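Long-range contacts in LRA-12 (Uncultured bacterium, PDB 5AEB), which hydrolyses beta-lactam antibiotics, carbapenems among them, as a class B3 metallo-beta-lactamase with two zinc ions in its active site: residues Lys19-Phe24 with His237-Gly242; Tyr31-Tyr36 with Asn65-Leu70; Ala92-Lys97 with Glu132-Asp137. All coordinates share one frame; numbering follows the deposited sequence.

Contact 1 of 3, residues Lys19-Phe24 with His237-Gly242; sequences KPYRPF and HKPGDG. With SO4 (sulfate ion), chain E.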
loop_
_atom_site.group_PDB
_atom_site.type_symbol
_atom_site.label_atom_id
_atom_site.label_comp_id
_atom_site.label_asym_id
_atom_site.label_seq_id
_atom_site.Cartn_x
_atom_site.Cartn_y
_atom_site.Cartn_z
ATOM N N LYS A 19 0.316 16.938 -0.634
ATOM C CA LYS A 19 -0.876 17.689 -0.248
ATOM C C LYS A 19 -1.678 17.017 0.900
ATOM O O LYS A 19 -2.103 15.885 0.763
ATOM C CB LYS A 19 -1.742 17.891 -1.490
ATOM C CG LYS A 19 -2.977 18.754 -1.293
ATOM C CD LYS A 19 -3.498 19.219 -2.635
ATOM C CE LYS A 19 -4.653 20.205 -2.459
ATOM N NZ LYS A 19 -5.940 19.490 -2.238
ATOM N N PRO A 20 -1.867 17.704 2.042
ATOM C CA PRO A 20 -2.651 17.075 3.133
ATOM C C PRO A 20 -4.109 16.818 2.769
ATOM O O PRO A 20 -4.700 17.553 1.976
ATOM C CB PRO A 20 -2.588 18.108 4.277
ATOM C CG PRO A 20 -2.101 19.387 3.644
ATOM C CD PRO A 20 -1.236 18.970 2.483
ATOM N N TYR A 21 -4.682 15.782 3.362
ATOM C CA TYR A 21 -6.055 15.414 3.103
ATOM C C TYR A 21 -6.687 15.001 4.421
ATOM O O TYR A 21 -6.053 14.346 5.242
ATOM C CB TYR A 21 -6.131 14.257 2.099
ATOM C CG TYR A 21 -7.550 13.910 1.731
ATOM C CD1 TYR A 21 -8.241 14.667 0.787
ATOM C CD2 TYR A 21 -8.219 12.847 2.354
ATOM C CE1 TYR A 21 -9.543 14.367 0.456
ATOM C CE2 TYR A 21 -9.536 12.542 2.025
ATOM C CZ TYR A 21 -10.183 13.308 1.074
ATOM O OH TYR A 21 -11.478 13.038 0.737
ATOM N N ARG A 22 -7.944 15.366 4.613
ATOM C CA ARG A 22 -8.621 15.097 5.853
ATOM C C ARG A 22 -8.860 13.588 6.016
ATOM O O ARG A 22 -9.488 12.970 5.146
ATOM C CB ARG A 22 -9.941 15.858 5.877
ATOM C CG ARG A 22 -10.625 15.814 7.213
ATOM C CD ARG A 22 -11.941 16.567 7.174
ATOM N NE ARG A 22 -12.551 16.484 8.486
ATOM C CZ ARG A 22 -13.836 16.245 8.709
ATOM N NH1 ARG A 22 -14.671 16.059 7.689
ATOM N NH2 ARG A 22 -14.284 16.194 9.959
ATOM N N PRO A 23 -8.354 12.995 7.124
ATOM C CA PRO A 23 -8.476 11.544 7.350
ATOM C C PRO A 23 -9.939 11.146 7.579
ATOM O O PRO A 23 -10.726 11.957 8.071
ATOM C CB PRO A 23 -7.640 11.312 8.616
ATOM C CG PRO A 23 -7.694 12.620 9.350
ATOM C CD PRO A 23 -7.719 13.681 8.269
ATOM N N PHE A 24 -10.307 9.938 7.163
ATOM C CA PHE A 24 -11.684 9.446 7.276
ATOM C C PHE A 24 -11.776 7.944 7.442
ATOM O O PHE A 24 -10.851 7.193 7.080
ATOM C CB PHE A 24 -12.551 9.898 6.080
ATOM C CG PHE A 24 -12.195 9.256 4.758
ATOM C CD1 PHE A 24 -11.111 9.721 3.999
ATOM C CD2 PHE A 24 -12.987 8.233 4.228
ATOM C CE1 PHE A 24 -10.795 9.144 2.763
ATOM C CE2 PHE A 24 -12.665 7.640 3.009
ATOM C CZ PHE A 24 -11.572 8.099 2.267
ATOM N N HIS A 237 -15.589 9.811 -2.282
ATOM C CA HIS A 237 -15.644 10.452 -0.978
ATOM C C HIS A 237 -15.123 11.856 -1.010
ATOM O O HIS A 237 -14.041 12.103 -1.538
ATOM C CB HIS A 237 -14.867 9.629 0.042
ATOM C CG HIS A 237 -14.752 10.278 1.394
ATOM N ND1 HIS A 237 -13.814 11.198 1.678
ATOM C CD2 HIS A 237 -15.484 10.098 2.555
ATOM C CE1 HIS A 237 -13.944 11.589 2.957
ATOM N NE2 HIS A 237 -14.965 10.917 3.491
ATOM N N LYS A 238 -15.885 12.777 -0.419
ATOM C CA LYS A 238 -15.452 14.158 -0.179
ATOM C C LYS A 238 -15.294 14.372 1.337
ATOM O O LYS A 238 -15.998 13.736 2.126
ATOM C CB LYS A 238 -16.508 15.161 -0.675
ATOM C CG LYS A 238 -16.976 15.010 -2.113
ATOM C CD LYS A 238 -16.101 15.799 -3.071
ATOM C CE LYS A 238 -16.461 15.472 -4.510
ATOM N NZ LYS A 238 -15.221 15.133 -5.267
ATOM N N PRO A 239 -14.398 15.283 1.758
ATOM C CA PRO A 239 -14.360 15.579 3.192
ATOM C C PRO A 239 -15.747 16.007 3.697
ATOM O O PRO A 239 -16.411 16.839 3.075
ATOM C CB PRO A 239 -13.369 16.738 3.283
ATOM C CG PRO A 239 -12.525 16.632 2.061
ATOM C CD PRO A 239 -13.394 16.047 0.996
ATOM N N GLY A 240 -16.197 15.408 4.788
ATOM C CA GLY A 240 -17.504 15.737 5.336
ATOM C C GLY A 240 -18.656 14.832 4.943
ATOM O O GLY A 240 -19.771 15.039 5.420
ATOM N N ASP A 241 -18.402 13.826 4.098
ATOM C CA ASP A 241 -19.445 12.885 3.671
ATOM C C ASP A 241 -20.038 12.134 4.851
ATOM O O ASP A 241 -21.217 11.768 4.841
ATOM C CB ASP A 241 -18.900 11.837 2.684
ATOM C CG ASP A 241 -18.785 12.354 1.259
ATOM O OD1 ASP A 241 -19.042 13.544 1.015
ATOM O OD2 ASP A 241 -18.413 11.552 0.377
ATOM N N GLY A 242 -19.216 11.885 5.861
ATOM C CA GLY A 242 -19.609 10.967 6.916
ATOM C C GLY A 242 -19.409 9.536 6.461
ATOM O O GLY A 242 -18.957 9.282 5.337
HETATM S S SO4 E . -15.897 12.397 6.811
HETATM O O1 SO4 E . -16.392 11.338 5.888
HETATM O O2 SO4 E . -14.984 13.326 6.082
HETATM O O3 SO4 E . -15.197 11.739 7.947
HETATM O O4 SO4 E . -17.061 13.136 7.370
#
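Phe24 and His237 stack face to face across this contact. Their ring centroids are 3.6 Å apart and the planes differ by only 11°. The two side chains run past each other in opposite directions. CG, CD1 and CD2 of Phe24 lie against the CE1 and NE2 side of the imidazole. The His237 ring reaches over because its CG is anti to the backbone N (chi1 174°).

Polar contacts meet the edge of the same imidazole. Tyr21 OH lies in the ring plane and is hydrogen-bonded to ND1 of His237 at 3.1 Å. At the other nitrogen, His237 NE2 donates to O1 of a sulfate ion, 2.8 Å away and also in the ring plane. The sulfate probably came from the crystallisation liquor. It takes a second bond from the backbone, Gly240 N to O2 at 2.7 Å, and a third from Gly242 N to O4. Gly240 belongs to a type II turn from Lys238 to Asp241, and its positive phi favours glycine. Arg22 comes near with an extended chain, its NH1 3.2 Å from sulfate O2.

Apolar packing fills the side near Pro239. CG of Pro239 is 4.1 Å from CE1 of Tyr21, and its CB touches CD of Arg22. Outside the pair, His234 meets the Tyr21 ring edge to face, while Met233 of helix 233-236 touches both Tyr21 and Phe24.

The contact joins the loop leading into edge strand 24-27 to the loop after helix 233-236, away from the zinc sites. Chemically, the imidazole is held by a stack on one face and by polar partners at both nitrogens, which fixes its rotation. The sulfate beside it would probably favour a positively charged ring, and the nearby Arg22 guanidinium might partly oppose this.

Contact 2 of 3, residues Tyr31-Tyr36 with Asn65-Leu70; sequences YYIGTY and NNIKAL
In the alpha-beta/beta-alpha fold of the metallo-beta-lactamases, helices cover the outer faces of two central sheets. Here the last turn of helix 60-69 and Leu70 after it pack on the end of strand 30-32 and the residues that follow, with Ile33 facing Asn66 and Tyr31 facing Leu70. The strand belongs to the seven-stranded mixed sheet, between strands 24-27 and 41-45.

Apolar side chains make up most of the contact. CD1 of Leu70 sits between two partners, 3.6 Å from CD2 of Tyr31 and 3.8 Å from CG2 of Ile33. The Tyr31 and Leu70 side chains run antiparallel alongside each other. Ile33 has CG1 between its backbone N and carbonyl carbon (chi1 57°). This turns the two branches to different partners: CG2 goes to Leu70, just past the helix end, and CD1 at the end of the other branch goes to CG1 of Ile67, 3.8 Å away. CB of Ile33 also packs on CB of Asn66. Ile63, one turn earlier on the helix, and Leu42 of strand 41-45 touch Ile33 as well. Phe72 meets the Tyr31 ring edge to face.

One direct polar bond crosses this buried contact. Asn66 ND2 donates to Ile33 O at 2.8 Å, with an N-H...O angle of 162°. The acceptor lies in the amide plane of Asn66, but the donor stands above the plane of the Ile33 carbonyl. The bond ties the helix to the chain just where it leaves the strand. The contact lies near the zinc site without touching it, Gly34 about 9 Å from the side chain of His89, a ligand of one zinc. A water links Gly34 to the same amide, 2.7 Å from Gly34 O and 3.1 Å from Asn66 ND2.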
loop_
_atom_site.group_PDB
_atom_site.type_symbol
_atom_site.label_atom_id
_atom_site.label_comp_id
_atom_site.label_asym_id
_atom_site.label_seq_id
_atom_site.Cartn_x
_atom_site.Cartn_y
_atom_site.Cartn_z
ATOM N N TYR A 31 -9.410 3.038 8.257
ATOM C CA TYR A 31 -9.406 4.486 8.086
ATOM C C TYR A 31 -8.334 4.856 7.079
ATOM O O TYR A 31 -7.292 4.167 6.947
ATOM C CB TYR A 31 -9.133 5.216 9.432
ATOM C CG TYR A 31 -10.145 4.943 10.539
ATOM C CD1 TYR A 31 -10.130 3.744 11.231
ATOM C CD2 TYR A 31 -11.096 5.910 10.914
ATOM C CE1 TYR A 31 -11.041 3.480 12.216
ATOM C CE2 TYR A 31 -12.013 5.670 11.932
ATOM C CZ TYR A 31 -11.973 4.448 12.572
ATOM O OH TYR A 31 -12.834 4.140 13.583
ATOM N N TYR A 32 -8.597 5.932 6.363
ATOM C CA TYR A 32 -7.638 6.562 5.456
ATOM C C TYR A 32 -6.906 7.672 6.191
ATOM O O TYR A 32 -7.550 8.634 6.679
ATOM C CB TYR A 32 -8.352 7.187 4.257
ATOM C CG TYR A 32 -7.420 7.663 3.169
ATOM C CD1 TYR A 32 -6.897 8.957 3.181
ATOM C CD2 TYR A 32 -7.049 6.807 2.129
ATOM C CE1 TYR A 32 -6.024 9.393 2.198
ATOM C CE2 TYR A 32 -6.184 7.230 1.123
ATOM C CZ TYR A 32 -5.665 8.533 1.164
ATOM O OH TYR A 32 -4.810 8.952 0.159
ATOM N N ILE A 33 -5.574 7.608 6.176
ATOM C CA ILE A 33 -4.758 8.594 6.906
ATOM C C ILE A 33 -3.613 9.139 6.056
ATOM O O ILE A 33 -2.582 9.603 6.569
ATOM C CB ILE A 33 -4.214 8.037 8.260
ATOM C CG1 ILE A 33 -3.394 6.778 8.015
ATOM C CG2 ILE A 33 -5.363 7.809 9.240
ATOM C CD1 ILE A 33 -2.569 6.329 9.210
ATOM N N GLY A 34 -3.813 9.107 4.751
ATOM C CA GLY A 34 -2.713 9.413 3.839
ATOM C C GLY A 34 -2.794 10.826 3.320
ATOM O O GLY A 34 -3.528 11.675 3.869
ATOM N N THR A 35 -2.058 11.084 2.246
ATOM C CA THR A 35 -2.101 12.384 1.621
ATOM C C THR A 35 -3.194 12.393 0.572
ATOM O O THR A 35 -3.983 11.461 0.470
ATOM C CB THR A 35 -0.743 12.798 1.001
ATOM O OG1 THR A 35 -0.441 12.000 -0.156
ATOM C CG2 THR A 35 0.358 12.720 2.031
ATOM N N TYR A 36 -3.255 13.464 -0.195
ATOM C CA TYR A 36 -4.286 13.593 -1.185
ATOM C C TYR A 36 -4.185 12.444 -2.214
ATOM O O TYR A 36 -5.226 11.944 -2.641
ATOM C CB TYR A 36 -4.264 14.979 -1.841
ATOM C CG TYR A 36 -5.447 15.205 -2.752
ATOM C CD1 TYR A 36 -5.389 14.802 -4.084
ATOM C CD2 TYR A 36 -6.628 15.818 -2.287
ATOM C CE1 TYR A 36 -6.456 14.981 -4.939
ATOM C CE2 TYR A 36 -7.712 16.012 -3.146
ATOM C CZ TYR A 36 -7.618 15.582 -4.470
ATOM O OH TYR A 36 -8.651 15.727 -5.366
ATOM N N ASN A 65 -0.606 13.314 12.785
ATOM C CA ASN A 65 -1.720 14.251 12.991
ATOM C C ASN A 65 -3.052 13.612 12.636
ATOM O O ASN A 65 -4.032 13.769 13.376
ATOM C CB ASN A 65 -1.555 15.515 12.150
ATOM C CG ASN A 65 -0.516 16.467 12.707
ATOM O OD1 ASN A 65 -0.109 16.373 13.877
ATOM N ND2 ASN A 65 -0.065 17.392 11.861
ATOM N N ASN A 66 -3.084 12.923 11.486
ATOM C CA ASN A 66 -4.286 12.235 11.018
ATOM C C ASN A 66 -4.781 11.201 12.011
ATOM O O ASN A 66 -5.968 11.127 12.292
ATOM C CB ASN A 66 -4.059 11.590 9.642
ATOM C CG ASN A 66 -3.875 12.605 8.542
ATOM O OD1 ASN A 66 -4.181 13.782 8.721
ATOM N ND2 ASN A 66 -3.367 12.158 7.389
ATOM N N ILE A 67 -3.865 10.417 12.563
ATOM C CA ILE A 67 -4.216 9.399 13.549
ATOM C C ILE A 67 -4.824 10.048 14.802
ATOM O O ILE A 67 -5.842 9.560 15.335
ATOM C CB ILE A 67 -2.996 8.552 13.953
ATOM C CG1 ILE A 67 -2.488 7.714 12.778
ATOM C CG2 ILE A 67 -3.343 7.653 15.134
ATOM C CD1 ILE A 67 -1.087 7.166 12.994
ATOM N N LYS A 68 -4.182 11.138 15.246
ATOM C CA LYS A 68 -4.620 11.945 16.384
ATOM C C LYS A 68 -6.020 12.504 16.142
ATOM O O LYS A 68 -6.901 12.359 16.996
ATOM C CB LYS A 68 -3.644 13.111 16.626
ATOM C CG LYS A 68 -3.393 13.416 18.090
ATOM C CD LYS A 68 -2.372 14.538 18.268
ATOM C CE LYS A 68 -3.019 15.751 18.915
ATOM N NZ LYS A 68 -3.528 15.373 20.280
ATOM N N ALA A 69 -6.193 13.118 14.963
ATOM C CA ALA A 69 -7.447 13.734 14.516
ATOM C C ALA A 69 -8.635 12.788 14.496
ATOM O O ALA A 69 -9.765 13.208 14.686
ATOM C CB ALA A 69 -7.268 14.385 13.154
ATOM N N LEU A 70 -8.390 11.506 14.268
ATOM C CA LEU A 70 -9.443 10.515 14.379
ATOM C C LEU A 70 -9.633 10.047 15.824
ATOM O O LEU A 70 -10.445 9.166 16.092
ATOM C CB LEU A 70 -9.147 9.326 13.485
ATOM C CG LEU A 70 -9.057 9.530 11.977
ATOM C CD1 LEU A 70 -8.431 8.273 11.368
ATOM C CD2 LEU A 70 -10.422 9.837 11.363
HETATM O O HOH W 1 -2.904 14.042 4.923
#

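Contact 3 of 3, residues Ala92-Lys97 with Glu132-Asp137; sequences AMAEIK and EPIIAD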
loop_
_atom_site.group_PDB
_atom_site.type_symbol
_atom_site.label_atom_id
_atom_site.label_comp_id
_atom_site.label_asym_id
_atom_site.label_seq_id
_atom_site.Cartn_x
_atom_site.Cartn_y
_atom_site.Cartn_z
ATOM N N ALA A 92 8.424 7.656 4.891
ATOM C CA ALA A 92 8.442 7.974 6.337
ATOM C C ALA A 92 8.376 6.747 7.244
ATOM O O ALA A 92 8.143 6.871 8.458
ATOM C CB ALA A 92 7.329 8.960 6.702
ATOM N N MET A 93 8.559 5.567 6.660
ATOM C CA MET A 93 8.437 4.315 7.414
ATOM C C MET A 93 9.515 4.113 8.494
ATOM O O MET A 93 9.198 3.718 9.619
ATOM C CB MET A 93 8.387 3.112 6.478
ATOM C CG MET A 93 8.029 1.805 7.183
ATOM S SD MET A 93 6.384 1.958 7.918
ATOM C CE MET A 93 5.308 1.586 6.497
ATOM N N ALA A 94 10.777 4.368 8.152
ATOM C CA ALA A 94 11.846 4.309 9.159
ATOM C C ALA A 94 11.536 5.207 10.362
ATOM O O ALA A 94 11.674 4.783 11.506
ATOM C CB ALA A 94 13.201 4.652 8.564
ATOM N N GLU A 95 11.072 6.422 10.089
ATOM C CA GLU A 95 10.751 7.374 11.136
ATOM C C GLU A 95 9.558 6.928 11.992
ATOM O O GLU A 95 9.582 7.044 13.230
ATOM C CB GLU A 95 10.470 8.713 10.517
ATOM C CG GLU A 95 9.932 9.730 11.502
ATOM C CD GLU A 95 10.034 11.155 10.982
ATOM O OE1 GLU A 95 10.433 11.353 9.801
ATOM O OE2 GLU A 95 9.710 12.086 11.772
ATOM N N ILE A 96 8.516 6.413 11.338
ATOM C CA ILE A 96 7.345 5.974 12.072
ATOM C C ILE A 96 7.684 4.737 12.891
ATOM O O ILE A 96 7.201 4.574 14.012
ATOM C CB ILE A 96 6.116 5.812 11.151
ATOM C CG1 ILE A 96 5.540 7.203 10.908
ATOM C CG2 ILE A 96 5.023 4.952 11.771
ATOM C CD1 ILE A 96 4.935 7.330 9.533
ATOM N N LYS A 97 8.558 3.899 12.367
ATOM C CA LYS A 97 8.926 2.721 13.097
ATOM C C LYS A 97 9.758 3.116 14.302
ATOM O O LYS A 97 9.634 2.499 15.386
ATOM C CB LYS A 97 9.709 1.745 12.217
ATOM C CG LYS A 97 9.920 0.412 12.897
ATOM C CD LYS A 97 10.870 -0.485 12.120
ATOM C CE LYS A 97 11.094 -1.753 12.902
ATOM N NZ LYS A 97 12.409 -2.325 12.528
ATOM N N GLU A 132 14.834 6.224 3.529
ATOM C CA GLU A 132 15.586 5.682 4.693
ATOM C C GLU A 132 15.387 4.167 4.802
ATOM O O GLU A 132 14.245 3.701 4.880
ATOM C CB GLU A 132 15.185 6.382 6.005
ATOM C CG GLU A 132 15.989 5.959 7.259
ATOM C CD GLU A 132 17.453 6.397 7.217
ATOM O OE1 GLU A 132 17.774 7.463 6.647
ATOM O OE2 GLU A 132 18.304 5.641 7.743
ATOM N N PRO A 133 16.490 3.392 4.757
ATOM C CA PRO A 133 16.411 1.938 4.938
ATOM C C PRO A 133 15.582 1.537 6.170
ATOM O O PRO A 133 15.606 2.214 7.178
ATOM C CB PRO A 133 17.866 1.532 5.167
ATOM C CG PRO A 133 18.639 2.546 4.384
ATOM C CD PRO A 133 17.871 3.838 4.509
ATOM N N ILE A 134 14.848 0.442 6.056
ATOM C CA ILE A 134 14.165 -0.157 7.188
ATOM C C ILE A 134 14.402 -1.667 7.135
ATOM O O ILE A 134 14.448 -2.273 6.053
ATOM C CB ILE A 134 12.628 0.059 7.228
ATOM C CG1 ILE A 134 12.155 1.309 6.501
ATOM C CG2 ILE A 134 12.207 0.170 8.683
ATOM C CD1 ILE A 134 11.871 1.063 5.035
ATOM N N ILE A 135 14.513 -2.272 8.299
ATOM C CA ILE A 135 14.655 -3.738 8.374
ATOM C C ILE A 135 13.356 -4.338 8.914
ATOM O O ILE A 135 12.890 -3.956 9.994
ATOM C CB ILE A 135 15.845 -4.122 9.258
ATOM C CG1 ILE A 135 17.133 -3.633 8.598
ATOM C CG2 ILE A 135 15.878 -5.634 9.562
ATOM C CD1 ILE A 135 18.264 -3.423 9.588
ATOM N N ALA A 136 12.767 -5.269 8.172
ATOM C CA ALA A 136 11.546 -5.901 8.641
ATOM C C ALA A 136 11.804 -6.869 9.831
ATOM O O ALA A 136 12.782 -7.602 9.859
ATOM C CB ALA A 136 10.852 -6.605 7.503
ATOM N N ASP A 137 10.916 -6.817 10.814
ATOM C CA ASP A 137 10.918 -7.744 11.896
ATOM C C ASP A 137 10.282 -9.065 11.457
ATOM O O ASP A 137 10.617 -10.094 11.997
ATOM C CB ASP A 137 10.182 -7.146 13.094
ATOM C CG ASP A 137 10.767 -5.807 13.521
ATOM O OD1 ASP A 137 11.763 -5.811 14.234
ATOM O OD2 ASP A 137 10.261 -4.754 13.145
HETATM O O HOH W 2 11.968 5.089 5.492
#
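Lys97 reaches from its helix to two acceptors on the loop 132-137. Its NZ donates to Ile135 O at 3.1 Å, and the ammonium lies nearly in line with the C=O bond (C=O...N angle 162°). The same NZ forms a salt bridge with OD2 of Asp137 at 3.3 Å, the two side chains meeting tip to tip. Lys97 spans the gap because its CG is anti to the backbone N (chi1 -171°) and the chain stays extended beyond it. Asp137 OD2 has another partner, the backbone N of Leu104, so this oxygen joins the lysine to strand 103-107. The two donors together would probably stabilise the charged carboxylate.

A water makes a second polar link. It is 3.0 Å from Ala94 N and 2.7 Å from Glu132 O. Ala94 is in the first turn of the helix, after Ala92 at the N-cap position, so the water occupies an amide that has no helical carbonyl to bond.

CB of Ala94 meets CG of Glu132 at 3.3 Å, an unusually short approach that is doubtful in detail. Ile134 packs against the helix with both branches: CG1 lies against Ala94 N and the CB of Met93, while CG2 is 3.7 Å from CD of Lys97. This covers the aliphatic part of the lysine, short of its charged end.

The loop passes across this side of the helix and leads into edge strand 138-140 of the seven-stranded sheet. Ile134 and Ala136 also rest on Leu104 of the neighbouring strand 103-107. On the helix, Met93, Ile96 and Lys97 touch Leu80 of strand 77-81, and Glu95 and Ile96 pack against helix 60-69. Helix 93-100 is thus held between the loop, the sheet and its neighbouring helix.

All three contacts involve the seven-stranded sheet or the chain leading into it. Contacts 1 and 2 are neighbours, their centres 9 Å apart. They share the edge of the sheet, where strands 24-27 and 30-32 pair, and Pro23 of contact 1 touches Asn66 of contact 2. Contact 3 lies toward the opposite edge strand, 138-140, its centre 19 Å from that of contact 2 and 27 Å from that of contact 1. Helix 60-69 connects contacts 2 and 3: it packs on residues after strand 30-32 and on helix 93-100. Along the chain, contact 2 closes before contact 3 opens, and contact 1 encloses both, joining a loop near the N terminus to one before helix 251-267.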